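Local coordinates for alcohol oxidase (Myceliophthora thermophila, PDB 6F74), which binds FAD and probably acts as an oxygen-dependent oxidase of the VAO-type flavoprotein group, at residues Pro292-Val297 and Thr580-Glu585; Ile575-Thr580 and Phe587-Asp592. All blocks are in the same frame, centred on the assembly; numbering follows the deposited sequence.

Contact 1: Pro292-Val297 and Thr580-Glu585; sequences PGYGIV and TCVGAE. With FAD (flavin-adenine dinucleotide), chain I.
With SG anti to its own carbonyl carbon (chi1 -60°), Cys581 turns its sulfur to the ring of Pro292, where SG lies 3.7 Å from CD; at Val582 the same placement falls to CG2, which meets the hydroxyl of Tyr294, 3.2 Å from OH. The tyrosine comes in obliquely, phenol end first, and its OH is hydrogen-bonded to the carbonyl of Gly290, while helices 281-287 and 560-570 pack on its side chain. Between these two side-chain touches the backbones are joined through water. One water lies within hydrogen-bonding reach of Pro292 O and Val582 O (2.7 Å from the latter); the other accepts from Val582 N at 2.9 Å and also lies close to Pro292 O. The Cys581 sulfur is tied to Cys578 by a disulfide, and a type II turn follows from Cys581 to Ala584. On the nucleotide side, Pro292 CG rests against the ribose O3B of FAD. Both hydrogen bonds of Val297 to the adenine come from its backbone: its N donates to N1A at 2.9 Å and its O accepts from N6A with an N-H...O angle of 167°. This is the adenosine end of the FAD site in the PCMH-type FAD-binding domain of VAO-type flavoproteins.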
# COMPACT_ATOMS: atom_id res chain seq x y z
N PRO A 292 4.60 8.99 -4.64
CA PRO A 292 4.12 9.40 -5.96
C PRO A 292 4.24 10.88 -6.19
O PRO A 292 4.48 11.64 -5.25
CB PRO A 292 2.65 8.98 -5.95
CG PRO A 292 2.33 8.56 -4.52
CD PRO A 292 3.49 8.92 -3.68
N GLY A 293 4.07 11.26 -7.44
CA GLY A 293 3.85 12.67 -7.82
C GLY A 293 5.00 13.39 -8.47
O GLY A 293 5.02 14.62 -8.47
N TYR A 294 5.99 12.64 -8.97
CA TYR A 294 7.16 13.23 -9.64
C TYR A 294 6.98 13.26 -11.15
O TYR A 294 7.56 14.11 -11.82
CB TYR A 294 8.44 12.51 -9.24
CG TYR A 294 8.68 12.51 -7.76
CD1 TYR A 294 9.30 13.59 -7.13
CD2 TYR A 294 8.27 11.44 -6.97
CE1 TYR A 294 9.51 13.61 -5.78
CE2 TYR A 294 8.47 11.45 -5.60
CZ TYR A 294 9.10 12.52 -5.00
OH TYR A 294 9.33 12.51 -3.65
N GLY A 295 6.11 12.40 -11.65
CA GLY A 295 5.89 12.22 -13.09
C GLY A 295 4.98 11.03 -13.24
O GLY A 295 4.71 10.35 -12.24
N ILE A 296 4.48 10.78 -14.45
CA ILE A 296 3.62 9.62 -14.72
C ILE A 296 4.50 8.45 -15.14
O ILE A 296 5.12 8.48 -16.20
CB ILE A 296 2.60 9.90 -15.85
CG1 ILE A 296 1.76 11.13 -15.55
CG2 ILE A 296 1.67 8.70 -16.04
CD1 ILE A 296 1.20 11.78 -16.80
N VAL A 297 4.53 7.40 -14.30
CA VAL A 297 5.38 6.25 -14.56
C VAL A 297 4.72 5.36 -15.63
O VAL A 297 3.65 4.78 -15.42
CB VAL A 297 5.70 5.46 -13.29
CG1 VAL A 297 6.67 4.33 -13.60
CG2 VAL A 297 6.30 6.38 -12.22
N THR A 580 -0.55 14.06 1.20
CA THR A 580 0.64 13.56 1.91
C THR A 580 1.87 13.35 1.02
O THR A 580 2.95 13.04 1.55
CB THR A 580 0.45 12.23 2.70
OG1 THR A 580 0.39 11.09 1.83
CG2 THR A 580 -0.75 12.26 3.63
N CYS A 581 1.75 13.49 -0.30
CA CYS A 581 2.88 13.28 -1.20
C CYS A 581 3.88 14.40 -0.97
O CYS A 581 3.57 15.43 -0.33
CB CYS A 581 2.44 13.19 -2.67
SG CYS A 581 1.29 11.82 -2.97
N VAL A 582 5.11 14.17 -1.42
CA VAL A 582 6.17 15.14 -1.18
C VAL A 582 5.74 16.48 -1.81
O VAL A 582 5.30 16.52 -2.98
CB VAL A 582 7.50 14.64 -1.78
CG1 VAL A 582 8.52 15.75 -1.85
CG2 VAL A 582 8.02 13.47 -0.94
N GLY A 583 5.85 17.55 -1.01
CA GLY A 583 5.47 18.88 -1.47
C GLY A 583 4.03 19.28 -1.28
O GLY A 583 3.69 20.42 -1.56
N ALA A 584 3.19 18.37 -0.77
CA ALA A 584 1.75 18.61 -0.65
C ALA A 584 1.39 19.72 0.33
O ALA A 584 0.33 20.32 0.21
CB ALA A 584 1.04 17.31 -0.26
N GLU A 585 2.29 20.00 1.26
CA GLU A 585 2.12 21.09 2.22
C GLU A 585 2.10 22.49 1.60
O GLU A 585 1.76 23.46 2.29
CB GLU A 585 3.21 21.03 3.31
CG GLU A 585 4.64 21.33 2.85
CD GLU A 585 5.41 20.12 2.34
OE1 GLU A 585 4.81 19.07 1.91
OE2 GLU A 585 6.66 20.25 2.38
PA FAD I . -3.37 3.54 -6.91
O1A FAD I . -4.50 3.93 -5.96
O2A FAD I . -3.75 3.31 -8.34
O5B FAD I . -2.27 4.66 -6.82
C5B FAD I . -1.59 4.86 -5.60
C4B FAD I . -0.82 6.17 -5.68
O4B FAD I . 0.16 6.00 -6.69
C3B FAD I . -1.61 7.39 -6.07
O3B FAD I . -0.95 8.52 -5.49
C2B FAD I . -1.43 7.49 -7.57
O2B FAD I . -1.43 8.82 -8.09
C1B FAD I . -0.04 6.93 -7.75
N9A FAD I . 0.22 6.23 -9.01
C8A FAD I . -0.29 5.05 -9.39
N7A FAD I . 0.19 4.68 -10.60
C5A FAD I . 1.02 5.64 -10.98
C6A FAD I . 1.87 5.84 -12.16
N6A FAD I . 1.84 4.88 -13.11
N1A FAD I . 2.61 6.98 -12.21
C2A FAD I . 2.58 7.90 -11.21
N3A FAD I . 1.83 7.76 -10.08
C4A FAD I . 1.06 6.66 -9.93
N1 FAD I . 1.29 -2.97 -0.10
C2 FAD I . 2.35 -3.73 0.27
O2 FAD I . 3.46 -3.17 0.46
N3 FAD I . 2.25 -5.07 0.41
C4 FAD I . 1.10 -5.74 0.23
O4 FAD I . 1.01 -6.97 0.38
C4X FAD I . -0.11 -4.98 -0.15
N5 FAD I . -1.30 -5.59 -0.34
C5X FAD I . -2.38 -4.87 -0.70
C6 FAD I . -3.60 -5.52 -0.91
C7 FAD I . -4.74 -4.83 -1.30
C7M FAD I . -5.97 -5.68 -1.45
C8 FAD I . -4.66 -3.36 -1.52
C8M FAD I . -5.85 -2.53 -1.99
C9 FAD I . -3.46 -2.70 -1.29
C9A FAD I . -2.30 -3.39 -0.90
N10 FAD I . -1.04 -2.75 -0.69
C10 FAD I . 0.07 -3.52 -0.31
C1' FAD I . -0.86 -1.28 -0.77
C2' FAD I . -0.31 -0.67 -2.01
O2' FAD I . 1.11 -0.79 -1.94
C3' FAD I . -0.66 0.82 -2.03
O3' FAD I . -2.07 1.04 -1.82
C4' FAD I . -0.23 1.49 -3.33
O4' FAD I . -0.57 2.87 -3.30
C5' FAD I . -0.86 0.81 -4.54
O5' FAD I . -0.43 1.43 -5.74
P FAD I . -1.49 1.34 -6.92
O1P FAD I . -1.96 -0.08 -7.06
O2P FAD I . -0.87 2.04 -8.08
O3P FAD I . -2.69 2.21 -6.28
O HOH W 1 4.85 14.64 -4.83
O HOH W 2 5.42 11.77 -2.94

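Contact 2: Ile575-Thr580 and Phe587-Asp592; sequences IFFCRT and FIERPD. With NAG (2-acetamido-2-deoxy-beta-D-glucopyranose), chain E.
The rings of Phe577 and Phe587 run alongside each other, pointing opposite ways, an oblique pair with planes inclined at 42° and centroids 5.6 Å apart. The closest touch is made by the CE1 corner of Phe577, which meets CB of Phe587 at 3.7 Å. Glu589 crosses the other edge of the Phe577 ring: its CD lies near the ring plane, 4.0 Å from CE2, and the carboxylate is turned almost perpendicular to the ring, at 80°. The glutamate gets there as an extended chain, CG anti to the backbone N (chi1 -165°). Its OE1 rests on the aliphatic part of Arg579, 3.4 Å from CG, with the two side chains crossing at about a right angle. The charged ends do not pair; NE of Arg579 stays 4.6 Å from OE1 of Glu589. Each has another partner instead: Arg579 NH1 bonds to the carbonyl of Leu162, and Glu589 OE2 forms a salt bridge with Arg151. With an alanine at Phe577, a gap would probably open between Phe587 CB and the Glu589 side chain, which would lose the ring edge beside its CD though Arg151 could still hold its OE2. Further along, Pro591 and Asp592 lie against an N-acetylglucosamine of a protein-linked glycan. Here the C-terminal tail, whose strand 587-588 pairs antiparallel with 596-597, packs through Phe587 and Glu589 onto the loop after helix 560-570.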
# COMPACT_ATOMS: atom_id res chain seq x y z
N ILE A 575 1.41 19.59 -10.83
CA ILE A 575 0.39 19.01 -11.65
C ILE A 575 -0.03 17.65 -11.09
O ILE A 575 -1.18 17.24 -11.28
CB ILE A 575 0.85 18.90 -13.14
CG1 ILE A 575 1.23 20.28 -13.70
CG2 ILE A 575 -0.22 18.26 -14.02
CD1 ILE A 575 0.20 21.37 -13.50
N PHE A 576 0.90 16.97 -10.40
CA PHE A 576 0.63 15.66 -9.86
C PHE A 576 0.40 15.63 -8.37
O PHE A 576 0.68 14.62 -7.71
CB PHE A 576 1.77 14.72 -10.25
CG PHE A 576 2.08 14.71 -11.73
CD1 PHE A 576 1.08 14.47 -12.64
CD2 PHE A 576 3.37 14.89 -12.19
CE1 PHE A 576 1.36 14.44 -14.01
CE2 PHE A 576 3.65 14.89 -13.54
CZ PHE A 576 2.64 14.65 -14.46
N PHE A 577 -0.16 16.72 -7.83
CA PHE A 577 -0.50 16.82 -6.42
C PHE A 577 -1.18 15.56 -5.93
O PHE A 577 -2.10 15.07 -6.58
CB PHE A 577 -1.43 17.99 -6.11
CG PHE A 577 -1.87 18.03 -4.68
CD1 PHE A 577 -1.08 18.65 -3.70
CD2 PHE A 577 -3.03 17.40 -4.28
CE1 PHE A 577 -1.46 18.67 -2.37
CE2 PHE A 577 -3.41 17.39 -2.94
CZ PHE A 577 -2.61 18.02 -1.99
N CYS A 578 -0.70 15.02 -4.82
CA CYS A 578 -1.47 14.07 -4.06
C CYS A 578 -1.29 14.30 -2.57
O CYS A 578 -0.27 14.86 -2.12
CB CYS A 578 -1.21 12.60 -4.46
SG CYS A 578 0.51 12.20 -4.82
N ARG A 579 -2.33 13.92 -1.85
CA ARG A 579 -2.44 14.06 -0.39
C ARG A 579 -1.27 13.35 0.33
O ARG A 579 -1.05 12.19 0.08
CB ARG A 579 -3.77 13.41 0.02
CG ARG A 579 -4.17 13.79 1.39
CD ARG A 579 -5.51 13.20 1.80
NE ARG A 579 -5.48 13.25 3.26
CZ ARG A 579 -5.00 12.29 4.06
NH1 ARG A 579 -4.55 11.11 3.58
NH2 ARG A 579 -4.99 12.51 5.35
N THR A 580 -0.55 14.06 1.20
CA THR A 580 0.64 13.56 1.91
C THR A 580 1.87 13.35 1.02
O THR A 580 2.95 13.04 1.55
CB THR A 580 0.45 12.23 2.70
OG1 THR A 580 0.39 11.09 1.83
CG2 THR A 580 -0.75 12.26 3.63
N PHE A 587 0.13 23.19 -0.78
CA PHE A 587 -1.27 23.30 -1.19
C PHE A 587 -2.24 23.02 -0.04
O PHE A 587 -1.86 22.45 1.00
CB PHE A 587 -1.55 22.32 -2.31
CG PHE A 587 -1.07 22.78 -3.65
CD1 PHE A 587 0.24 22.83 -3.97
CD2 PHE A 587 -2.00 23.13 -4.63
CE1 PHE A 587 0.65 23.24 -5.23
CE2 PHE A 587 -1.61 23.52 -5.89
CZ PHE A 587 -0.31 23.58 -6.18
N ILE A 588 -3.49 23.43 -0.24
CA ILE A 588 -4.60 23.09 0.63
C ILE A 588 -5.60 22.28 -0.18
O ILE A 588 -6.16 22.79 -1.16
CB ILE A 588 -5.28 24.35 1.22
CG1 ILE A 588 -4.26 25.18 2.00
CG2 ILE A 588 -6.46 23.95 2.15
CD1 ILE A 588 -4.77 26.56 2.39
N GLU A 589 -5.80 21.03 0.23
CA GLU A 589 -6.80 20.16 -0.35
C GLU A 589 -8.08 20.25 0.48
O GLU A 589 -8.05 20.41 1.72
CB GLU A 589 -6.34 18.71 -0.40
CG GLU A 589 -7.20 17.87 -1.30
CD GLU A 589 -6.90 16.37 -1.30
OE1 GLU A 589 -6.13 15.85 -0.45
OE2 GLU A 589 -7.46 15.70 -2.18
N ARG A 590 -9.21 20.21 -0.21
CA ARG A 590 -10.51 20.14 0.43
C ARG A 590 -11.18 18.88 -0.07
O ARG A 590 -10.89 18.41 -1.19
CB ARG A 590 -11.35 21.40 0.11
CG ARG A 590 -10.79 22.71 0.66
CD ARG A 590 -11.54 23.92 0.14
NE ARG A 590 -12.92 23.93 0.60
CZ ARG A 590 -13.92 24.61 0.05
NH1 ARG A 590 -13.75 25.40 -1.03
NH2 ARG A 590 -15.13 24.50 0.61
N PRO A 591 -12.07 18.30 0.75
CA PRO A 591 -12.86 17.16 0.27
C PRO A 591 -14.03 17.59 -0.64
O PRO A 591 -14.56 16.75 -1.36
CB PRO A 591 -13.43 16.59 1.58
CG PRO A 591 -13.63 17.80 2.44
CD PRO A 591 -12.41 18.65 2.14
N ASP A 592 -14.43 18.87 -0.56
CA ASP A 592 -15.61 19.38 -1.22
C ASP A 592 -15.44 20.76 -1.89
O ASP A 592 -16.43 21.46 -2.15
CB ASP A 592 -16.77 19.41 -0.19
CG ASP A 592 -16.48 20.27 1.04
OD1 ASP A 592 -15.34 20.76 1.23
OD2 ASP A 592 -17.42 20.40 1.86
C1 NAG E . -17.29 18.13 4.71
C2 NAG E . -18.52 18.90 5.19
C3 NAG E . -18.28 20.41 5.16
C4 NAG E . -17.05 20.76 5.97
C5 NAG E . -15.86 19.98 5.42
C6 NAG E . -14.63 20.26 6.26
C7 NAG E . -20.63 17.69 4.71
C8 NAG E . -21.76 17.49 3.74
N2 NAG E . -19.68 18.57 4.37
O3 NAG E . -19.41 21.10 5.68
O4 NAG E . -16.82 22.18 5.93
O5 NAG E . -16.12 18.56 5.41
O6 NAG E . -13.50 19.56 5.72
O7 NAG E . -20.57 17.06 5.75

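How the contacts relate
The two contacts share Thr580, and their centres lie about 10 Å apart, on the same side of the chain's centre. Along the chain their segments alternate: 292-297, 575-580, 580-585, then 587-592. Three of the four therefore belong to one continuous C-terminal run after helix 560-570, and the Cys578-Cys581 disulfide joins contact 2 to contact 1. They also touch directly: Ala584 CB packs on Phe577 CE1 at 3.5 Å, and Phe576 lies against Gly295 and Ile296. The C-terminal run thus reaches from the adenosine end of the FAD site, in contact 1, outward to the glycan-bearing surface beside contact 2.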